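Local coordinates for ABC transporter substrate binding protein (Ribose) (Agrobacterium vitis S4, PDB 4WT7), which probably captures a sugar or sugar alcohol for an ABC transporter, and holds d-allitol in the crystal, at residues D172-V175 / N176-Y180; L143-V146 / S147-G151; L28-G32 / K33-I37; S130-N134 / W135-K139; V184-I187 / Q188-R192. One frame throughout, in Å; residues are numbered along the deposited sequence.

Contact 1. Residues D172-V175 / N176-Y180; sequences DQLV and NVIKY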
loop_
_atom_site.group_PDB
_atom_site.type_symbol
_atom_site.label_atom_id
_atom_site.label_comp_id
_atom_site.label_asym_id
_atom_site.label_seq_id
_atom_site.Cartn_x
_atom_site.Cartn_y
_atom_site.Cartn_z
ATOM N N ASP A 172 -5.857 9.164 7.429
ATOM C CA ASP A 172 -5.886 9.884 8.699
ATOM C C ASP A 172 -4.870 11.024 8.745
ATOM O O ASP A 172 -5.123 12.117 9.268
ATOM C CB ASP A 172 -5.635 8.915 9.871
ATOM C CG ASP A 172 -6.828 8.052 10.163
ATOM O OD1 ASP A 172 -7.912 8.299 9.584
ATOM O OD2 ASP A 172 -6.714 7.110 10.958
ATOM N N GLN A 173 -3.701 10.784 8.168
ATOM C CA GLN A 173 -2.672 11.806 8.190
ATOM C C GLN A 173 -3.006 12.968 7.264
ATOM O O GLN A 173 -2.689 14.114 7.577
ATOM C CB GLN A 173 -1.329 11.197 7.860
ATOM C CG GLN A 173 -0.855 10.246 8.943
ATOM C CD GLN A 173 -0.669 10.964 10.288
ATOM O OE1 GLN A 173 -1.581 11.037 11.127
ATOM N NE2 GLN A 173 0.511 11.527 10.468
ATOM N N LEU A 174 -3.635 12.678 6.130
ATOM C CA LEU A 174 -4.089 13.725 5.239
ATOM C C LEU A 174 -5.092 14.570 6.000
ATOM O O LEU A 174 -5.019 15.803 6.036
ATOM C CB LEU A 174 -4.756 13.114 4.019
ATOM C CG LEU A 174 -5.442 14.135 3.107
ATOM C CD1 LEU A 174 -4.375 14.950 2.367
ATOM C CD2 LEU A 174 -6.361 13.405 2.166
ATOM N N VAL A 175 -6.048 13.896 6.623
ATOM C CA VAL A 175 -7.088 14.626 7.320
ATOM C C VAL A 175 -6.394 15.518 8.349
ATOM O O VAL A 175 -6.706 16.707 8.511
ATOM C CB VAL A 175 -8.083 13.702 8.017
ATOM C CG1 VAL A 175 -8.892 14.493 8.993
ATOM C CG2 VAL A 175 -8.958 12.999 6.995
ATOM N N ASN A 176 -5.422 14.952 9.031
ATOM C CA ASN A 176 -4.858 15.658 10.147
ATOM C C ASN A 176 -3.941 16.783 9.767
ATOM O O ASN A 176 -3.773 17.735 10.529
ATOM C CB ASN A 176 -4.115 14.728 11.054
ATOM C CG ASN A 176 -3.869 15.357 12.361
ATOM O OD1 ASN A 176 -4.816 15.617 13.112
ATOM N ND2 ASN A 176 -2.611 15.680 12.640
ATOM N N VAL A 177 -3.283 16.639 8.625
ATOM C CA VAL A 177 -2.455 17.706 8.144
ATOM C C VAL A 177 -3.359 18.870 7.713
ATOM O O VAL A 177 -3.151 19.986 8.160
ATOM C CB VAL A 177 -1.523 17.233 7.030
ATOM C CG1 VAL A 177 -0.876 18.403 6.343
ATOM C CG2 VAL A 177 -0.448 16.327 7.636
ATOM N N ILE A 178 -4.383 18.613 6.905
ATOM C CA ILE A 178 -5.175 19.733 6.369
ATOM C C ILE A 178 -6.081 20.386 7.422
ATOM O O ILE A 178 -6.521 21.532 7.267
ATOM C CB ILE A 178 -5.990 19.353 5.080
ATOM C CG1 ILE A 178 -7.235 18.525 5.402
ATOM C CG2 ILE A 178 -5.088 18.615 4.081
ATOM C CD1 ILE A 178 -7.970 18.028 4.159
ATOM N N LYS A 179 -6.390 19.664 8.489
ATOM C CA LYS A 179 -7.020 20.306 9.628
ATOM C C LYS A 179 -6.358 21.660 10.027
ATOM O O LYS A 179 -7.042 22.589 10.468
ATOM C CB LYS A 179 -7.020 19.343 10.801
ATOM C CG LYS A 179 -7.681 19.882 11.992
ATOM C CD LYS A 179 -8.076 18.797 12.953
ATOM C CE LYS A 179 -7.230 18.825 14.181
ATOM N NZ LYS A 179 -7.862 18.090 15.341
ATOM N N TYR A 180 -5.040 21.766 9.866
ATOM C CA TYR A 180 -4.284 22.957 10.255
ATOM C C TYR A 180 -3.951 23.898 9.079
ATOM O O TYR A 180 -3.114 24.800 9.222
ATOM C CB TYR A 180 -3.003 22.533 10.977
ATOM C CG TYR A 180 -3.336 21.806 12.247
ATOM C CD1 TYR A 180 -3.564 22.506 13.413
ATOM C CD2 TYR A 180 -3.521 20.425 12.256
ATOM C CE1 TYR A 180 -3.921 21.852 14.574
ATOM C CE2 TYR A 180 -3.893 19.753 13.424
ATOM C CZ TYR A 180 -4.105 20.480 14.574
ATOM O OH TYR A 180 -4.491 19.853 15.730
#
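L174 and I178 sit one turn apart on helix 165-178 and meet on its inner side, with CD1 of L174 4.1 Å from CG2 of I178 where the two side chains cross obliquely. This is the tight part. In I178, CG1 takes the place between the backbone N and the carbonyl carbon (chi1 76°), which lays CG1 against the L174 carbonyl and puts CG2 3.4 Å from L174 O. The same oxygen accepts the amide of I178, N to O 3.0 Å and almost straight at 176°, so one buried carbonyl is both bonded and covered with aliphatic carbon. Beyond the pair, I178 reaches V184 and I186, while L174 and V177 lean on A142 of helix 134-148.

The other side is looser and largely open to solvent. There the turns are tied through the backbone: N176 N lies 2.9 Å from D172 O, and K179 N is 3.0 Å from V175 O. D172 sends OD1 to the hydroxyl of Y162. CG of K179 rests over one face of the Y180 ring, offset toward its rim. Packing an apolar helix side on the following strand is characteristic of a beta-alpha-beta unit, here 153-158, 165-178, 184-186.

Contact 2. Residues L143-V146 / S147-G151; sequences LQLV and SDIGG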
loop_
_atom_site.group_PDB
_atom_site.type_symbol
_atom_site.label_atom_id
_atom_site.label_comp_id
_atom_site.label_asym_id
_atom_site.label_seq_id
_atom_site.Cartn_x
_atom_site.Cartn_y
_atom_site.Cartn_z
ATOM N N LEU A 143 1.794 17.166 3.442
ATOM C CA LEU A 143 2.486 18.447 3.525
ATOM C C LEU A 143 2.952 18.881 2.132
ATOM O O LEU A 143 2.924 20.063 1.791
ATOM C CB LEU A 143 3.654 18.381 4.519
ATOM C CG LEU A 143 3.205 18.318 5.986
ATOM C CD1 LEU A 143 4.362 17.912 6.913
ATOM C CD2 LEU A 143 2.660 19.661 6.404
ATOM N N GLN A 144 3.378 17.911 1.335
ATOM C CA GLN A 144 3.782 18.201 -0.029
ATOM C C GLN A 144 2.578 18.747 -0.790
ATOM O O GLN A 144 2.670 19.751 -1.494
ATOM C CB GLN A 144 4.323 16.950 -0.712
ATOM C CG GLN A 144 4.720 17.195 -2.180
ATOM C CD GLN A 144 6.150 17.639 -2.297
ATOM O OE1 GLN A 144 7.049 16.929 -1.865
ATOM N NE2 GLN A 144 6.376 18.816 -2.862
ATOM N N LEU A 145 1.449 18.070 -0.639
ATOM C CA LEU A 145 0.225 18.450 -1.318
ATOM C C LEU A 145 -0.128 19.895 -0.956
ATOM O O LEU A 145 -0.325 20.734 -1.836
ATOM C CB LEU A 145 -0.921 17.465 -0.992
ATOM C CG LEU A 145 -2.261 17.728 -1.726
ATOM C CD1 LEU A 145 -3.139 16.492 -1.812
ATOM C CD2 LEU A 145 -3.050 18.810 -1.033
ATOM N N VAL A 146 -0.179 20.190 0.343
ATOM C CA VAL A 146 -0.566 21.511 0.845
ATOM C C VAL A 146 0.388 22.605 0.334
ATOM O O VAL A 146 -0.043 23.610 -0.280
ATOM C CB VAL A 146 -0.650 21.517 2.401
ATOM C CG1 VAL A 146 -0.671 22.942 2.956
ATOM C CG2 VAL A 146 -1.891 20.753 2.868
ATOM N N SER A 147 1.677 22.417 0.576
ATOM C CA SER A 147 2.683 23.328 0.010
ATOM C C SER A 147 2.433 23.541 -1.502
ATOM O O SER A 147 2.315 24.671 -1.966
ATOM C CB SER A 147 4.098 22.819 0.318
ATOM O OG SER A 147 5.092 23.465 -0.465
ATOM N N ASP A 148 2.260 22.455 -2.245
ATOM C CA ASP A 148 2.088 22.521 -3.689
ATOM C C ASP A 148 0.904 23.379 -4.138
ATOM O O ASP A 148 0.944 24.002 -5.224
ATOM C CB ASP A 148 1.875 21.123 -4.263
ATOM C CG ASP A 148 3.176 20.352 -4.527
ATOM O OD1 ASP A 148 4.285 20.836 -4.233
ATOM O OD2 ASP A 148 3.062 19.216 -5.026
ATOM N N ILE A 149 -0.181 23.351 -3.372
ATOM C CA ILE A 149 -1.384 24.072 -3.778
ATOM C C ILE A 149 -1.525 25.410 -3.060
ATOM O O ILE A 149 -2.570 26.037 -3.123
ATOM C CB ILE A 149 -2.702 23.261 -3.607
ATOM C CG1 ILE A 149 -3.048 23.046 -2.132
ATOM C CG2 ILE A 149 -2.655 21.940 -4.376
ATOM C CD1 ILE A 149 -4.456 22.525 -1.961
ATOM N N GLY A 150 -0.457 25.869 -2.430
ATOM C CA GLY A 150 -0.468 27.174 -1.818
ATOM C C GLY A 150 -1.299 27.252 -0.553
ATOM O O GLY A 150 -1.629 28.355 -0.099
ATOM N N GLY A 151 -1.629 26.106 0.043
ATOM C CA GLY A 151 -2.295 26.128 1.314
ATOM C C GLY A 151 -3.773 26.410 1.157
ATOM O O GLY A 151 -4.459 26.723 2.144
#
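Q144 and D148, one turn apart near the end of helix 134-148, join through their side chains: NE2 of Q144 gives a hydrogen to OD1 of D148 at 3.2 Å. Q144 leaves the backbone with CG anti to N but bends at the next bond (chi2 89°), which swings the amide forward along the helix, toward D148. The acceptor lies in the amide plane, yet OD1 is met from above the carboxylate, the two planes being 50° apart. Each group has a further partner, OE1 of Q144 taking N307 ND2 and OD2 of D148 pairing with the hydroxyl of Y248, so both polar ends are held from two directions.

In the backbone, L143 O accepts S147 N at 2.9 Å and Q144 O accepts D148 N at 2.8 Å. The helix then stops in a Schellman motif, with G150 at positive phi as its C-prime residue: G151 N reaches back to V146 O at 3.0 Å, and G150 N bonds S147 O. The amide of I149 is divided between L145 O, at 3.0 Å, and a weak bond to V146 O. V146 O therefore serves two donors, and I149 O accepts K220 NZ.

On the apolar flank, CD2 of L145 touches CD1 of I149 at 4.1 Å, and L145 also packs against the side chain of Y248.

Contact 3. Residues L28-G32 / K33-I37; sequences LSLKG and KRIGI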
loop_
_atom_site.group_PDB
_atom_site.type_symbol
_atom_site.label_atom_id
_atom_site.label_comp_id
_atom_site.label_asym_id
_atom_site.label_seq_id
_atom_site.Cartn_x
_atom_site.Cartn_y
_atom_site.Cartn_z
ATOM N N LEU A 28 20.585 -17.347 10.106
ATOM C CA LEU A 28 19.192 -17.736 9.986
ATOM C C LEU A 28 18.993 -18.840 8.929
ATOM O O LEU A 28 19.743 -18.944 7.940
ATOM C CB LEU A 28 18.335 -16.511 9.660
ATOM C CG LEU A 28 18.275 -15.441 10.750
ATOM C CD1 LEU A 28 17.578 -14.185 10.229
ATOM C CD2 LEU A 28 17.555 -15.986 11.994
ATOM N N SER A 29 17.972 -19.652 9.163
ATOM C CA SER A 29 17.638 -20.801 8.326
ATOM C C SER A 29 16.153 -21.096 8.482
ATOM O O SER A 29 15.541 -20.743 9.496
ATOM C CB SER A 29 18.453 -22.032 8.744
ATOM O OG SER A 29 18.237 -23.157 7.891
ATOM N N LEU A 30 15.573 -21.715 7.459
ATOM C CA LEU A 30 14.221 -22.234 7.545
ATOM C C LEU A 30 14.195 -23.675 7.082
ATOM O O LEU A 30 13.140 -24.216 6.733
ATOM C CB LEU A 30 13.260 -21.378 6.716
ATOM C CG LEU A 30 12.996 -19.963 7.269
ATOM C CD1 LEU A 30 12.026 -19.226 6.362
ATOM C CD2 LEU A 30 12.457 -19.971 8.667
ATOM N N LYS A 31 15.366 -24.315 7.108
ATOM C CA LYS A 31 15.480 -25.687 6.633
ATOM C C LYS A 31 14.489 -26.520 7.444
ATOM O O LYS A 31 14.326 -26.299 8.643
ATOM C CB LYS A 31 16.926 -26.183 6.779
ATOM C CG LYS A 31 17.132 -27.630 6.381
ATOM C CD LYS A 31 18.608 -28.049 6.495
ATOM C CE LYS A 31 18.820 -29.576 6.237
ATOM N NZ LYS A 31 18.541 -30.028 4.823
ATOM N N GLY A 32 13.772 -27.423 6.789
ATOM C CA GLY A 32 12.786 -28.242 7.464
ATOM C C GLY A 32 11.512 -27.543 7.908
ATOM O O GLY A 32 10.669 -28.180 8.505
ATOM N N LYS A 33 11.343 -26.252 7.619
ATOM C CA LYS A 33 10.120 -25.545 8.016
ATOM C C LYS A 33 9.199 -25.369 6.827
ATOM O O LYS A 33 9.640 -25.264 5.680
ATOM C CB LYS A 33 10.428 -24.149 8.583
ATOM C CG LYS A 33 11.454 -24.147 9.685
ATOM C CD LYS A 33 10.962 -24.922 10.922
ATOM C CE LYS A 33 12.043 -24.982 11.987
ATOM N NZ LYS A 33 11.478 -25.584 13.213
ATOM N N ARG A 34 7.911 -25.332 7.104
ATOM C CA ARG A 34 6.922 -24.989 6.081
ATOM C C ARG A 34 6.328 -23.632 6.448
ATOM O O ARG A 34 5.841 -23.440 7.577
ATOM C CB ARG A 34 5.832 -26.067 6.023
ATOM C CG ARG A 34 6.267 -27.343 5.300
ATOM C CD ARG A 34 5.527 -28.608 5.749
ATOM N NE ARG A 34 4.062 -28.454 5.778
ATOM C CZ ARG A 34 3.325 -28.289 6.883
ATOM N NH1 ARG A 34 2.013 -28.158 6.787
ATOM N NH2 ARG A 34 3.868 -28.270 8.087
ATOM N N ILE A 35 6.369 -22.689 5.504
ATOM C CA ILE A 35 5.844 -21.345 5.741
ATOM C C ILE A 35 4.658 -21.029 4.822
ATOM O O ILE A 35 4.805 -21.046 3.592
ATOM C CB ILE A 35 6.952 -20.257 5.523
ATOM C CG1 ILE A 35 8.198 -20.571 6.352
ATOM C CG2 ILE A 35 6.408 -18.871 5.851
ATOM C CD1 ILE A 35 7.931 -20.989 7.779
ATOM N N GLY A 36 3.492 -20.776 5.420
ATOM C CA GLY A 36 2.299 -20.387 4.689
ATOM C C GLY A 36 2.459 -18.940 4.248
ATOM O O GLY A 36 2.758 -18.080 5.070
ATOM N N ILE A 37 2.265 -18.658 2.960
ATOM C CA ILE A 37 2.344 -17.272 2.494
ATOM C C ILE A 37 1.068 -16.900 1.789
ATOM O O ILE A 37 0.812 -17.396 0.706
ATOM C CB ILE A 37 3.517 -17.088 1.505
ATOM C CG1 ILE A 37 4.847 -17.384 2.191
ATOM C CG2 ILE A 37 3.558 -15.650 0.923
ATOM C CD1 ILE A 37 5.944 -17.530 1.218
#
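L30 turns CG away from its own carbonyl carbon (chi1 -69°) and then runs straight out to CD1, while I35 likewise sets CG1 anti to its carbonyl carbon (chi1 -53°); these settings bring L30 CD1 to 4.1 Å from I35 CG1, the two side chains crossing at about a right angle. They can meet because the chain reverses between them. Residues L30 to K33 form a type II beta turn, with G32 at the third position in the positive-phi conformation this turn needs. Its closing bond runs from K33 N to L30 O, 2.9 Å long with an N-H...O angle of 154°, and the donor stands above the carbonyl plane. K33 sets CB 3.3 Å from L30 O, and its first torsion keeps CG beside the same oxygen, at 3.4 Å; the bend at the next bond turns CD back toward G32. One residue earlier, OG of S29 accepts from K31 N at 3.2 Å, an ST turn that fixes the approach to the reversal.

The turn leads into strand 34-39 of the parallel sheet. L30 packs on I283 and A287 of helix 275-290, and I35 lies against V58 of helix 45-60. R34, pointing away from the turn, sends NH1 to the carbonyl of Q87.

K31 and G32 are exposed at the reversal, whereas the L30-I35 side chains meet through aliphatic contact, their backbones bonding to L61, E64 and L66. The lead-in is thus held by apolar packing and its backbone bond to L61, the turn by its own backbone bond and the serine hydroxyl.

Contact 4. Residues S130-N134 / W135-K139; sequences STSDN and WGIGK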
loop_
_atom_site.group_PDB
_atom_site.type_symbol
_atom_site.label_atom_id
_atom_site.label_comp_id
_atom_site.label_asym_id
_atom_site.label_seq_id
_atom_site.Cartn_x
_atom_site.Cartn_y
_atom_site.Cartn_z
ATOM N N SER A 130 5.328 -6.052 9.230
ATOM C CA SER A 130 6.274 -5.358 8.357
ATOM C C SER A 130 5.511 -4.361 7.488
ATOM O O SER A 130 4.595 -4.727 6.768
ATOM C CB SER A 130 7.047 -6.341 7.464
ATOM O OG SER A 130 7.843 -7.226 8.219
ATOM N N THR A 131 5.901 -3.095 7.566
ATOM C CA THR A 131 5.107 -2.041 6.998
ATOM C C THR A 131 5.997 -0.817 6.927
ATOM O O THR A 131 6.954 -0.721 7.696
ATOM C CB THR A 131 3.847 -1.781 7.883
ATOM O OG1 THR A 131 2.946 -0.899 7.222
ATOM C CG2 THR A 131 4.219 -1.147 9.238
ATOM N N SER A 132 5.739 0.087 5.986
ATOM C CA SER A 132 6.373 1.397 6.048
ATOM C C SER A 132 5.853 2.089 7.305
ATOM O O SER A 132 4.847 1.667 7.850
ATOM C CB SER A 132 6.001 2.243 4.809
ATOM O OG SER A 132 6.509 1.666 3.612
ATOM N N ASP A 133 6.521 3.148 7.749
ATOM C CA ASP A 133 5.992 4.018 8.778
ATOM C C ASP A 133 4.993 4.931 8.077
ATOM O O ASP A 133 5.364 5.988 7.550
ATOM C CB ASP A 133 7.104 4.839 9.404
ATOM C CG ASP A 133 6.605 5.959 10.286
ATOM O OD1 ASP A 133 5.398 6.285 10.295
ATOM O OD2 ASP A 133 7.456 6.525 11.022
ATOM N N ASN A 134 3.742 4.502 8.069
ATOM C CA ASN A 134 2.701 5.194 7.329
ATOM C C ASN A 134 2.247 6.521 7.918
ATOM O O ASN A 134 1.666 7.335 7.233
ATOM C CB ASN A 134 1.538 4.244 7.094
ATOM C CG ASN A 134 1.899 3.221 6.069
ATOM O OD1 ASN A 134 2.131 3.566 4.917
ATOM N ND2 ASN A 134 2.056 1.982 6.489
ATOM N N TRP A 135 2.585 6.773 9.168
ATOM C CA TRP A 135 2.363 8.099 9.703
ATOM C C TRP A 135 3.279 9.101 8.999
ATOM O O TRP A 135 2.832 10.179 8.567
ATOM C CB TRP A 135 2.579 8.066 11.199
ATOM C CG TRP A 135 1.541 7.216 11.887
ATOM C CD1 TRP A 135 0.303 7.628 12.272
ATOM C CD2 TRP A 135 1.633 5.829 12.255
ATOM N NE1 TRP A 135 -0.363 6.616 12.863
ATOM C CE2 TRP A 135 0.428 5.489 12.879
ATOM C CE3 TRP A 135 2.639 4.850 12.155
ATOM C CZ2 TRP A 135 0.150 4.193 13.364
ATOM C CZ3 TRP A 135 2.374 3.562 12.646
ATOM C CH2 TRP A 135 1.139 3.251 13.241
ATOM N N GLY A 136 4.541 8.710 8.849
ATOM C CA GLY A 136 5.544 9.504 8.128
ATOM C C GLY A 136 5.120 9.687 6.681
ATOM O O GLY A 136 5.077 10.808 6.199
ATOM N N ILE A 137 4.801 8.583 5.997
ATOM C CA ILE A 137 4.345 8.646 4.618
ATOM C C ILE A 137 3.172 9.609 4.451
ATOM O O ILE A 137 3.182 10.503 3.594
ATOM C CB ILE A 137 3.917 7.263 4.124
ATOM C CG1 ILE A 137 5.161 6.449 3.762
ATOM C CG2 ILE A 137 3.012 7.382 2.882
ATOM C CD1 ILE A 137 4.851 5.072 3.239
ATOM N N GLY A 138 2.142 9.414 5.262
ATOM C CA GLY A 138 0.912 10.136 5.046
ATOM C C GLY A 138 1.103 11.594 5.342
ATOM O O GLY A 138 0.584 12.437 4.612
ATOM N N LYS A 139 1.867 11.912 6.385
ATOM C CA LYS A 139 2.125 13.318 6.709
ATOM C C LYS A 139 3.004 14.016 5.634
ATOM O O LYS A 139 2.778 15.176 5.240
ATOM C CB LYS A 139 2.796 13.397 8.095
ATOM C CG LYS A 139 3.785 14.549 8.220
ATOM C CD LYS A 139 4.818 14.298 9.277
ATOM C CE LYS A 139 6.039 13.615 8.740
ATOM N NZ LYS A 139 7.196 14.541 8.805
#
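This is a helix-capping contact, placed where the chain leaves strand 129-131 of the parallel sheet and starts helix 134-148. D133 is the N-cap. Its CG stands anti to the backbone N (chi1 169°), which turns the carboxylate over the first turn, and OD1 accepts G136 N at 3.0 Å. That bond is nearly straight, 171° at the hydrogen, although the amide arrives from well above the carboxylate plane. The same OD1 lies in the plane of the W135 ring, at its edge, 3.6 Å from CE3. The regular pattern follows: I137 N bonds D133 O at 3.1 Å, and G138 N bonds N134 O at 2.9 Å.

Since helix 134-148 packs with helix 165-178 and the mixed sheet, this passage is one of the crossings between the two domains, consistent with the hinge of periplasmic binding proteins of this family. Bound d-allitol is close, about 6 Å from the side chain of N134.

Behind the cap, CD1 of I137 presses on CB of S132, a tight 3.4 Å. The side chains of N134 and I137 lie alongside each other and point the same way, with N134 OD1 3.5 Å from I137 CD1. That oxygen accepts NE of R170, and OG of S132 pairs with OE1 of Q273. R170 and Q273 both line the allitol pocket, so N134 and S132 act as second-shell partners to it.

Contact 5. Residues V184-I187 / Q188-R192; sequences VKII and QPELR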
loop_
_atom_site.group_PDB
_atom_site.type_symbol
_atom_site.label_atom_id
_atom_site.label_comp_id
_atom_site.label_asym_id
_atom_site.label_seq_id
_atom_site.Cartn_x
_atom_site.Cartn_y
_atom_site.Cartn_z
ATOM N N VAL A 184 -7.841 24.386 2.754
ATOM C CA VAL A 184 -7.779 23.127 2.018
ATOM C C VAL A 184 -8.972 22.252 2.385
ATOM O O VAL A 184 -9.225 21.968 3.566
ATOM C CB VAL A 184 -6.487 22.342 2.329
ATOM C CG1 VAL A 184 -6.378 21.157 1.420
ATOM C CG2 VAL A 184 -5.254 23.245 2.154
ATOM N N LYS A 185 -9.712 21.824 1.378
ATOM C CA LYS A 185 -10.947 21.085 1.616
ATOM C C LYS A 185 -10.971 19.851 0.767
ATOM O O LYS A 185 -10.570 19.870 -0.411
ATOM C CB LYS A 185 -12.177 21.917 1.206
ATOM C CG LYS A 185 -12.099 23.392 1.516
ATOM C CD LYS A 185 -11.961 23.633 3.010
ATOM C CE LYS A 185 -13.022 24.623 3.521
ATOM N NZ LYS A 185 -12.934 25.950 2.832
ATOM N N ILE A 186 -11.503 18.798 1.347
ATOM C CA ILE A 186 -11.751 17.573 0.632
ATOM C C ILE A 186 -13.153 17.678 0.047
ATOM O O ILE A 186 -14.143 17.965 0.753
ATOM C CB ILE A 186 -11.643 16.340 1.567
ATOM C CG1 ILE A 186 -10.241 16.245 2.170
ATOM C CG2 ILE A 186 -12.002 15.054 0.820
ATOM C CD1 ILE A 186 -10.098 15.087 3.166
ATOM N N ILE A 187 -13.225 17.475 -1.259
ATOM C CA ILE A 187 -14.480 17.575 -1.971
ATOM C C ILE A 187 -15.412 16.451 -1.574
ATOM O O ILE A 187 -15.008 15.299 -1.463
ATOM C CB ILE A 187 -14.262 17.519 -3.448
ATOM C CG1 ILE A 187 -13.506 18.776 -3.891
ATOM C CG2 ILE A 187 -15.582 17.401 -4.169
ATOM C CD1 ILE A 187 -13.435 18.921 -5.374
ATOM N N GLN A 188 -16.673 16.794 -1.394
ATOM C CA GLN A 188 -17.623 15.844 -0.828
ATOM C C GLN A 188 -18.394 15.080 -1.890
ATOM O O GLN A 188 -18.797 15.636 -2.933
ATOM C CB GLN A 188 -18.530 16.487 0.223
ATOM C CG GLN A 188 -17.763 16.788 1.489
ATOM C CD GLN A 188 -17.021 15.568 2.012
ATOM O OE1 GLN A 188 -17.626 14.524 2.300
ATOM N NE2 GLN A 188 -15.691 15.674 2.104
ATOM N N PRO A 189 -18.742 13.856 -1.509
ATOM C CA PRO A 189 -18.534 12.459 -1.846
ATOM C C PRO A 189 -17.037 12.246 -2.105
ATOM O O PRO A 189 -16.554 12.657 -3.135
ATOM C CB PRO A 189 -19.401 12.271 -3.113
ATOM C CG PRO A 189 -20.266 13.523 -3.196
ATOM C CD PRO A 189 -20.138 14.164 -1.824
ATOM N N GLU A 190 -16.314 11.687 -1.135
ATOM C CA GLU A 190 -14.990 11.140 -1.398
ATOM C C GLU A 190 -15.241 10.061 -2.428
ATOM O O GLU A 190 -16.340 9.510 -2.485
ATOM C CB GLU A 190 -14.357 10.540 -0.105
ATOM C CG GLU A 190 -13.930 11.606 0.894
ATOM C CD GLU A 190 -13.226 11.100 2.150
ATOM O OE1 GLU A 190 -13.225 9.878 2.440
ATOM O OE2 GLU A 190 -12.658 11.967 2.856
ATOM N N LEU A 191 -14.244 9.753 -3.250
ATOM C CA LEU A 191 -14.403 8.693 -4.225
ATOM C C LEU A 191 -13.931 7.375 -3.646
ATOM O O LEU A 191 -13.107 7.341 -2.739
ATOM C CB LEU A 191 -13.607 9.008 -5.487
ATOM C CG LEU A 191 -13.946 10.344 -6.135
ATOM C CD1 LEU A 191 -13.135 10.568 -7.403
ATOM C CD2 LEU A 191 -15.463 10.445 -6.424
ATOM N N ARG A 192 -14.437 6.280 -4.189
ATOM C CA ARG A 192 -13.984 4.982 -3.764
ATOM C C ARG A 192 -13.247 4.300 -4.904
ATOM O O ARG A 192 -13.853 3.925 -5.911
ATOM C CB ARG A 192 -15.165 4.172 -3.214
ATOM C CG ARG A 192 -15.597 4.652 -1.786
ATOM C CD ARG A 192 -16.882 3.957 -1.354
ATOM N NE ARG A 192 -17.931 4.234 -2.330
ATOM C CZ ARG A 192 -19.027 3.506 -2.506
ATOM N NH1 ARG A 192 -19.255 2.433 -1.748
ATOM N NH2 ARG A 192 -19.897 3.869 -3.446
#
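Q188 follows strand 184-186, an outermost strand of the mixed sheet and the last element of the beta-alpha-beta unit that begins at strand 153-158, and curls back onto I186. The curl comes from three consecutive torsions of like sign: CG is set anti to the carbonyl carbon (chi1 -72°), the chain bends again at its second torsion, and the amide is twisted at its third. NE2 thereby gives a hydrogen to I186 O at 3.1 Å. The bond is fairly straight at the hydrogen, 160°, and the oxygen lies close to the plane of the Q188 amide; seen from the acceptor, however, the donor stands well above the carbonyl plane and uses no lone-pair direction. The result is a side chain gripping the backbone two residues back, on the exposed flank of the bend.

I186 and E190 meet on another part of it. I186 has CG2 anti to the backbone N, a setting that directs this methyl at the glutamate, and E190 starts much like Q188 but continues extended beyond CG. Its aliphatic part passes I186, CG to CG2 4.0 Å. The carboxylate is spoken for elsewhere: OE1 takes ND2 of N159 and OE2 the hydroxyl of Y171. I187 turns from this side to pack on Y213 and I219. Backbone bonds of I187 to V155, and of L191 to V157 and N159, tie the chain to strand 153-158 and the residue after it, before and after the bend. OE2 of E190, while bonded to Y171, stays 3.8 Å from CG2 of I186.

How the contacts relate
Along the chain the order is contact 3, contact 4, contact 2, contact 1, contact 5. Contacts 1, 2 and 5 form one neighbourhood in the domain of the mixed sheet: the centre of contact 1 is about 12 Å from that of contact 2 and 13 Å from that of contact 5, and V184 touches I149 and V146. Contacts 4 and 2 are the start and the finish of helix 134-148, their centres 19 Å apart. Contact 4 also adjoins contact 1, since Q173 NE2 bonds W135 O. Contact 3 lies in the other domain, about 42 Å from contact 1 between centres, and shares the parallel sheet with contact 4, which thus ties both domains together beside the ligand.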